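Local coordinates for holo-[acyl-carrier-protein] synthase (Helicobacter pylori, PDB 5XUK) that belongs to the AcpS group of the 4'-phosphopantetheinyl transferase superfamily, forms a three-chain assembly and binds coenzyme A, at residues Lys22-Phe27 with Ser41-Phe46; Arg26-Ser31 with Ala48-Cys53. All coordinates share one frame; numbering follows the deposited sequence.

Helix 40-56 takes part in both contacts: interaction 1 uses residues 41-46 and interaction 2 residues 48-53. F27 belongs to both, with its ring in interaction 1 and its carbonyl oxygen in interaction 2. The two centres lie about 6 Å apart, and F46 CB packs against L28 CD2 at 3.8 Å to join them. Each contact borders a different coenzyme A. S42 and F46 of interaction 1 line the pocket of one, to which the second subunit adds hydrogen bonds from K55, Q58 and I61; E51 of interaction 2 approaches the other, which is also bonded to S102 and H103 of the third subunit. The ligands thus sit between chains.

Interaction 1 of 2, residues Lys22-Phe27 with Ser41-Phe46; sequences KFLERF and SSIAGF. With COA (coenzyme A), chain B.
I43 meets L24 and F27 mainly through its CG2 methyl. This CG2 is 3.5 Å from L24 CD2 and 3.6 Å from F27 CZ, so the branch touches both partners at once, while I43 CD1 adds a looser approach of 4.0 Å to L24 CD2. With chi1 at -67°, CG1 stands beside the backbone N of I43 and CG2 is anti to that N, which leaves CG2 to do most of the touching. The methyl comes at the edge of the F27 ring, near its plane, and the I43 side chain crosses those of L24 and F27 at roughly a right angle. Behind this first shell, F27 CE1 lies 3.5 Å above the plane of the F23 ring, offset toward its rim, and F47 meets F27 edge-to-face. I12 and C36 from helices 9-15 and 30-36 also touch I43. Elsewhere on helix 40-56, S42 OG and the F46 ring edge border coenzyme A phosphate oxygens, at 3.2 Å from O8A and, from F46 CE1, 3.8 Å from O9A; hydrogen bonds to this ligand include those from S102 and H103. No hydrogen bond spans the two segments, which meet here by buried aliphatic and aromatic packing, a contact resting on shape and burial.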
loop_
_atom_site.group_PDB
_atom_site.type_symbol
_atom_site.label_atom_id
_atom_site.label_comp_id
_atom_site.label_asym_id
_atom_site.label_seq_id
_atom_site.Cartn_x
_atom_site.Cartn_y
_atom_site.Cartn_z
ATOM N N LYS A 22 0.380 23.616 -17.483
ATOM C CA LYS A 22 1.217 22.755 -18.312
ATOM C C LYS A 22 1.425 21.407 -17.614
ATOM O O LYS A 22 1.333 20.356 -18.248
ATOM C CB LYS A 22 2.553 23.439 -18.639
ATOM C CG LYS A 22 2.927 23.396 -20.116
ATOM C CD LYS A 22 3.937 24.479 -20.481
ATOM C CE LYS A 22 4.075 24.637 -21.989
ATOM N NZ LYS A 22 5.130 25.625 -22.356
ATOM N N PHE A 23 1.664 21.438 -16.304
ATOM C CA PHE A 23 1.767 20.206 -15.518
ATOM C C PHE A 23 0.426 19.487 -15.400
ATOM O O PHE A 23 0.287 18.342 -15.845
ATOM C CB PHE A 23 2.327 20.495 -14.118
ATOM C CG PHE A 23 2.505 19.264 -13.255
ATOM C CD1 PHE A 23 3.154 18.129 -13.750
ATOM C CD2 PHE A 23 2.042 19.249 -11.940
ATOM C CE1 PHE A 23 3.325 17.004 -12.957
ATOM C CE2 PHE A 23 2.210 18.123 -11.143
ATOM C CZ PHE A 23 2.853 17.001 -11.653
ATOM N N LEU A 24 -0.558 20.158 -14.807
ATOM C CA LEU A 24 -1.823 19.511 -14.486
ATOM C C LEU A 24 -2.470 18.853 -15.671
ATOM O O LEU A 24 -2.998 17.744 -15.568
ATOM C CB LEU A 24 -2.826 20.505 -13.910
ATOM C CG LEU A 24 -2.762 20.768 -12.418
ATOM C CD1 LEU A 24 -4.030 21.522 -12.028
ATOM C CD2 LEU A 24 -2.615 19.470 -11.636
ATOM N N GLU A 25 -2.442 19.540 -16.805
ATOM C CA GLU A 25 -3.238 19.112 -17.945
ATOM C C GLU A 25 -2.602 17.974 -18.707
ATOM O O GLU A 25 -3.266 17.317 -19.494
ATOM C CB GLU A 25 -3.574 20.312 -18.829
ATOM C CG GLU A 25 -4.554 21.248 -18.127
ATOM C CD GLU A 25 -4.747 22.585 -18.818
ATOM O OE1 GLU A 25 -5.425 23.451 -18.219
ATOM O OE2 GLU A 25 -4.225 22.780 -19.940
ATOM N N ARG A 26 -1.329 17.712 -18.430
ATOM C CA ARG A 26 -0.661 16.488 -18.890
ATOM C C ARG A 26 -1.253 15.224 -18.263
ATOM O O ARG A 26 -1.458 14.242 -18.963
ATOM C CB ARG A 26 0.851 16.543 -18.619
ATOM C CG ARG A 26 1.629 17.445 -19.576
ATOM C CD ARG A 26 3.001 17.821 -19.018
ATOM N NE ARG A 26 3.696 18.816 -19.845
ATOM C CZ ARG A 26 4.849 19.414 -19.526
ATOM N NH1 ARG A 26 5.381 20.302 -20.361
ATOM N NH2 ARG A 26 5.476 19.140 -18.383
ATOM N N PHE A 27 -1.542 15.223 -16.963
ATOM C CA PHE A 27 -2.083 13.983 -16.355
ATOM C C PHE A 27 -3.540 14.001 -15.913
ATOM O O PHE A 27 -4.146 12.931 -15.737
ATOM C CB PHE A 27 -1.173 13.445 -15.227
ATOM C CG PHE A 27 -1.192 14.256 -13.970
ATOM C CD1 PHE A 27 -0.424 15.393 -13.860
ATOM C CD2 PHE A 27 -1.951 13.848 -12.869
ATOM C CE1 PHE A 27 -0.445 16.145 -12.696
ATOM C CE2 PHE A 27 -1.961 14.588 -11.696
ATOM C CZ PHE A 27 -1.209 15.742 -11.613
ATOM N N SER A 41 -3.044 18.083 -2.255
ATOM C CA SER A 41 -3.012 16.734 -1.698
ATOM C C SER A 41 -3.883 15.771 -2.519
ATOM O O SER A 41 -3.537 14.609 -2.690
ATOM C CB SER A 41 -3.447 16.753 -0.219
ATOM O OG SER A 41 -4.697 17.425 -0.065
ATOM N N SER A 42 -5.007 16.266 -3.032
ATOM C CA SER A 42 -5.850 15.519 -3.969
ATOM C C SER A 42 -5.202 15.344 -5.348
ATOM O O SER A 42 -5.441 14.351 -6.038
ATOM C CB SER A 42 -7.191 16.240 -4.170
ATOM O OG SER A 42 -7.852 16.486 -2.936
ATOM N N ILE A 43 -4.433 16.326 -5.773
ATOM C CA ILE A 43 -3.735 16.238 -7.047
ATOM C C ILE A 43 -2.603 15.189 -6.911
ATOM O O ILE A 43 -2.551 14.223 -7.659
ATOM C CB ILE A 43 -3.209 17.621 -7.484
ATOM C CG1 ILE A 43 -4.386 18.551 -7.809
ATOM C CG2 ILE A 43 -2.312 17.500 -8.712
ATOM C CD1 ILE A 43 -3.998 20.009 -7.925
ATOM N N ALA A 44 -1.748 15.357 -5.918
ATOM C CA ALA A 44 -0.782 14.304 -5.547
ATOM C C ALA A 44 -1.421 12.914 -5.564
ATOM O O ALA A 44 -0.871 12.006 -6.161
ATOM C CB ALA A 44 -0.170 14.606 -4.199
ATOM N N GLY A 45 -2.626 12.785 -5.009
ATOM C CA GLY A 45 -3.334 11.515 -4.940
ATOM C C GLY A 45 -3.750 10.903 -6.253
ATOM O O GLY A 45 -3.593 9.691 -6.453
ATOM N N PHE A 46 -4.306 11.721 -7.155
ATOM C CA PHE A 46 -4.675 11.242 -8.486
ATOM C C PHE A 46 -3.420 10.891 -9.255
ATOM O O PHE A 46 -3.385 9.916 -9.982
ATOM C CB PHE A 46 -5.508 12.283 -9.267
ATOM C CG PHE A 46 -6.939 12.410 -8.793
ATOM C CD1 PHE A 46 -7.341 11.933 -7.534
ATOM C CD2 PHE A 46 -7.888 13.047 -9.595
ATOM C CE1 PHE A 46 -8.661 12.057 -7.107
ATOM C CE2 PHE A 46 -9.203 13.186 -9.168
ATOM C CZ PHE A 46 -9.592 12.693 -7.922
HETATM N N1A COA B . -14.593 4.651 -0.095
HETATM C C2A COA B . -13.319 4.538 -0.526
HETATM N N3A COA B . -12.444 5.559 -0.485
HETATM C C4A COA B . -12.820 6.762 -0.020
HETATM C C5A COA B . -14.194 6.955 0.461
HETATM C C6A COA B . -15.098 5.793 0.403
HETATM N N6A COA B . -16.385 5.873 0.832
HETATM N N7A COA B . -14.284 8.235 0.858
HETATM C C8A COA B . -13.075 8.829 0.670
HETATM N N9A COA B . -12.208 7.932 0.129
HETATM C C1B COA B . -10.817 8.199 -0.255
HETATM C C2B COA B . -10.772 9.397 -1.211
HETATM O O2B COA B . -10.048 9.107 -2.407
HETATM C C3B COA B . -10.054 10.485 -0.449
HETATM O O3B COA B . -9.135 11.239 -1.236
HETATM P P3B COA B . -9.612 12.421 -2.244
HETATM O O7A COA B . -10.830 13.025 -1.574
HETATM O O8A COA B . -8.459 13.390 -2.255
HETATM O O9A COA B . -9.863 11.653 -3.529
HETATM C C4B COA B . -9.302 9.693 0.591
HETATM O O4B COA B . -10.084 8.545 0.910
HETATM C C5B COA B . -9.004 10.508 1.826
HETATM O O5B COA B . -7.695 10.106 2.160
HETATM P P1A COA B . -7.209 9.968 3.654
HETATM O O1A COA B . -6.831 11.393 4.000
HETATM O O2A COA B . -6.221 8.840 3.824
HETATM O O3A COA B . -8.541 9.444 4.340
HETATM P P2A COA B . -8.767 9.637 5.912
HETATM O O4A COA B . -7.979 8.578 6.672
HETATM O O5A COA B . -8.541 11.106 6.226
HETATM O O6A COA B . -10.356 9.322 5.972
HETATM C CBP COA B . -12.478 8.197 5.466
HETATM C CCP COA B . -11.084 8.589 4.969
HETATM C CDP COA B . -13.528 8.535 4.419
HETATM C CEP COA B . -12.518 6.696 5.716
HETATM C CAP COA B . -12.777 8.999 6.747
HETATM O OAP COA B . -13.235 10.308 6.394
HETATM C C9P COA B . -13.799 8.377 7.649
HETATM O O9P COA B . -14.831 7.904 7.200
HETATM N N8P COA B . -13.497 8.408 8.949
#

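Interaction 2 of 2, residues Arg26-Ser31 with Ala48-Cys53; sequences RFLSPS and ALKEAC. With COA (coenzyme A), chain C.
K50 reaches across to F27 and L28 with the outer part of its side chain, CD to NZ, and the backbone carbonyl of F27 receives its tip. The CB bond already points toward segment 26-31. A chi1 of -70° sets CG beside the backbone N of K50, and from there the chain runs extended, bringing CD to 3.6 Å from F27 O. CE passes the same oxygen at 3.2 Å and, on its way, lies 4.1 Å from L28 CD2, a loose approach in which the two side chains cross obliquely. NZ then gives a 2.7 Å hydrogen bond to F27 O; the C=O...N angle of 170° shows an almost end-on approach to the carbonyl. The ammonium group is gripped further by the carbonyl oxygens of F67 and I70 and by a salt bridge to E32, so this buried polar tip has several acceptors. E32 OE1 also accepts the backbone N-H of S29, the N-cap of helix 30-36, as in one half of a capping box. The next residue, E51, bends at chi2 and takes a weak 3.4 Å bond at OE1 from coenzyme A N8P. K50, E51 and A52 form the KEA sequence motif familiar in this superfamily. Around them, A48, L49 and A52 pack helix 40-56 on strands 2-8, 97-104 and 107-114, whereas K50 ties the helix to the turn joining helices 21-27 and 30-36.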
loop_
_atom_site.group_PDB
_atom_site.type_symbol
_atom_site.label_atom_id
_atom_site.label_comp_id
_atom_site.label_asym_id
_atom_site.label_seq_id
_atom_site.Cartn_x
_atom_site.Cartn_y
_atom_site.Cartn_z
ATOM N N ARG A 26 -1.329 17.712 -18.430
ATOM C CA ARG A 26 -0.661 16.488 -18.890
ATOM C C ARG A 26 -1.253 15.224 -18.263
ATOM O O ARG A 26 -1.458 14.242 -18.963
ATOM C CB ARG A 26 0.851 16.543 -18.619
ATOM C CG ARG A 26 1.629 17.445 -19.576
ATOM C CD ARG A 26 3.001 17.821 -19.018
ATOM N NE ARG A 26 3.696 18.816 -19.845
ATOM C CZ ARG A 26 4.849 19.414 -19.526
ATOM N NH1 ARG A 26 5.381 20.302 -20.361
ATOM N NH2 ARG A 26 5.476 19.140 -18.383
ATOM N N PHE A 27 -1.542 15.223 -16.963
ATOM C CA PHE A 27 -2.083 13.983 -16.355
ATOM C C PHE A 27 -3.540 14.001 -15.913
ATOM O O PHE A 27 -4.146 12.931 -15.737
ATOM C CB PHE A 27 -1.173 13.445 -15.227
ATOM C CG PHE A 27 -1.192 14.256 -13.970
ATOM C CD1 PHE A 27 -0.424 15.393 -13.860
ATOM C CD2 PHE A 27 -1.951 13.848 -12.869
ATOM C CE1 PHE A 27 -0.445 16.145 -12.696
ATOM C CE2 PHE A 27 -1.961 14.588 -11.696
ATOM C CZ PHE A 27 -1.209 15.742 -11.613
ATOM N N LEU A 28 -4.128 15.187 -15.769
ATOM C CA LEU A 28 -5.542 15.276 -15.373
ATOM C C LEU A 28 -6.407 15.826 -16.494
ATOM O O LEU A 28 -6.143 16.894 -17.032
ATOM C CB LEU A 28 -5.696 16.123 -14.100
ATOM C CG LEU A 28 -5.049 15.528 -12.837
ATOM C CD1 LEU A 28 -5.408 16.340 -11.605
ATOM C CD2 LEU A 28 -5.463 14.071 -12.652
ATOM N N SER A 29 -7.449 15.076 -16.832
ATOM C CA SER A 29 -8.548 15.579 -17.641
ATOM C C SER A 29 -9.352 16.616 -16.856
ATOM O O SER A 29 -9.368 16.554 -15.632
ATOM C CB SER A 29 -9.511 14.437 -17.945
ATOM O OG SER A 29 -10.292 14.158 -16.774
ATOM N N PRO A 30 -10.089 17.518 -17.557
ATOM C CA PRO A 30 -10.909 18.566 -16.920
ATOM C C PRO A 30 -11.815 18.099 -15.781
ATOM O O PRO A 30 -11.860 18.758 -14.752
ATOM C CB PRO A 30 -11.749 19.096 -18.091
ATOM C CG PRO A 30 -10.807 19.003 -19.243
ATOM C CD PRO A 30 -10.089 17.681 -19.029
ATOM N N SER A 31 -12.509 16.983 -15.965
ATOM C CA SER A 31 -13.390 16.459 -14.959
ATOM C C SER A 31 -12.592 16.018 -13.723
ATOM O O SER A 31 -13.042 16.229 -12.598
ATOM C CB SER A 31 -14.234 15.301 -15.520
ATOM O OG SER A 31 -13.438 14.200 -15.914
ATOM N N ALA A 48 -0.685 9.755 -7.927
ATOM C CA ALA A 48 -0.186 8.523 -7.336
ATOM C C ALA A 48 -1.030 7.357 -7.840
ATOM O O ALA A 48 -0.509 6.279 -8.170
ATOM C CB ALA A 48 -0.203 8.620 -5.811
ATOM N N LEU A 49 -2.329 7.590 -7.966
ATOM C CA LEU A 49 -3.238 6.542 -8.428
ATOM C C LEU A 49 -3.009 6.169 -9.882
ATOM O O LEU A 49 -3.230 5.025 -10.269
ATOM C CB LEU A 49 -4.692 6.990 -8.226
ATOM C CG LEU A 49 -5.802 6.069 -8.716
ATOM C CD1 LEU A 49 -5.660 4.736 -8.028
ATOM C CD2 LEU A 49 -7.168 6.679 -8.426
ATOM N N LYS A 50 -2.615 7.139 -10.704
ATOM C CA LYS A 50 -2.382 6.860 -12.112
ATOM C C LYS A 50 -1.056 6.115 -12.268
ATOM O O LYS A 50 -0.954 5.139 -12.990
ATOM C CB LYS A 50 -2.392 8.158 -12.918
ATOM C CG LYS A 50 -3.780 8.781 -13.015
ATOM C CD LYS A 50 -3.942 9.645 -14.269
ATOM C CE LYS A 50 -5.329 10.296 -14.330
ATOM N NZ LYS A 50 -5.729 10.747 -15.702
ATOM N N GLU A 51 -0.033 6.579 -11.584
ATOM C CA GLU A 51 1.204 5.811 -11.508
ATOM C C GLU A 51 0.954 4.374 -11.045
ATOM O O GLU A 51 1.416 3.439 -11.682
ATOM C CB GLU A 51 2.187 6.496 -10.584
ATOM C CG GLU A 51 2.699 7.830 -11.094
ATOM C CD GLU A 51 3.600 7.703 -12.315
ATOM O OE1 GLU A 51 4.370 8.654 -12.578
ATOM O OE2 GLU A 51 3.552 6.660 -13.002
ATOM N N ALA A 52 0.159 4.203 -9.984
ATOM C CA ALA A 52 -0.078 2.887 -9.385
ATOM C C ALA A 52 -0.795 1.968 -10.351
ATOM O O ALA A 52 -0.581 0.746 -10.351
ATOM C CB ALA A 52 -0.890 3.032 -8.102
ATOM N N CYS A 53 -1.693 2.558 -11.139
ATOM C CA CYS A 53 -2.415 1.841 -12.187
ATOM C C CYS A 53 -1.484 1.350 -13.298
ATOM O O CYS A 53 -1.695 0.263 -13.853
ATOM C CB CYS A 53 -3.462 2.749 -12.833
ATOM S SG CYS A 53 -4.596 1.828 -13.895
HETATM N N1A COA C . 5.709 -2.038 -14.066
HETATM C C2A COA C . 5.635 -2.153 -12.723
HETATM N N3A COA C . 6.496 -1.540 -11.892
HETATM C C4A COA C . 7.497 -0.788 -12.380
HETATM C C5A COA C . 7.638 -0.623 -13.832
HETATM C C6A COA C . 6.653 -1.309 -14.687
HETATM N N6A COA C . 6.699 -1.211 -16.041
HETATM N N7A COA C . 8.708 0.165 -14.027
HETATM C C8A COA C . 9.218 0.504 -12.811
HETATM N N9A COA C . 8.485 -0.088 -11.831
HETATM C C1B COA C . 8.740 0.002 -10.388
HETATM C C2B COA C . 10.182 -0.425 -10.097
HETATM O O2B COA C . 10.254 -1.428 -9.083
HETATM C C3B COA C . 10.875 0.824 -9.606
HETATM O O3B COA C . 11.765 0.607 -8.515
HETATM P P3B COA C . 13.259 -0.002 -8.713
HETATM O O7A COA C . 13.706 0.515 -10.065
HETATM O O8A COA C . 14.064 0.615 -7.599
HETATM O O9A COA C . 13.002 -1.496 -8.615
HETATM C C4B COA C . 9.710 1.668 -9.151
HETATM O O4B COA C . 8.598 1.356 -9.987
HETATM C C5B COA C . 10.024 3.143 -9.191
HETATM O O5B COA C . 9.415 3.625 -8.015
HETATM P P1A COA C . 8.731 5.045 -7.938
HETATM O O1A COA C . 9.912 5.954 -7.667
HETATM O O2A COA C . 7.527 5.043 -7.026
HETATM O O3A COA C . 8.127 5.150 -9.401
HETATM P P2A COA C . 7.791 6.582 -10.033
HETATM O O4A COA C . 6.470 7.087 -9.470
HETATM O O5A COA C . 9.037 7.439 -9.901
HETATM O O6A COA C . 7.621 6.132 -11.581
HETATM C CBP COA C . 6.934 4.755 -13.493
HETATM C CCP COA C . 7.344 4.788 -12.018
HETATM C CDP COA C . 7.703 3.671 -14.232
HETATM C CEP COA C . 5.448 4.440 -13.594
HETATM C CAP COA C . 7.273 6.121 -14.120
HETATM O OAP COA C . 8.660 6.152 -14.472
HETATM C C9P COA C . 6.476 6.463 -15.342
HETATM O O9P COA C . 6.281 5.636 -16.219
HETATM N N8P COA C . 6.033 7.722 -15.392
#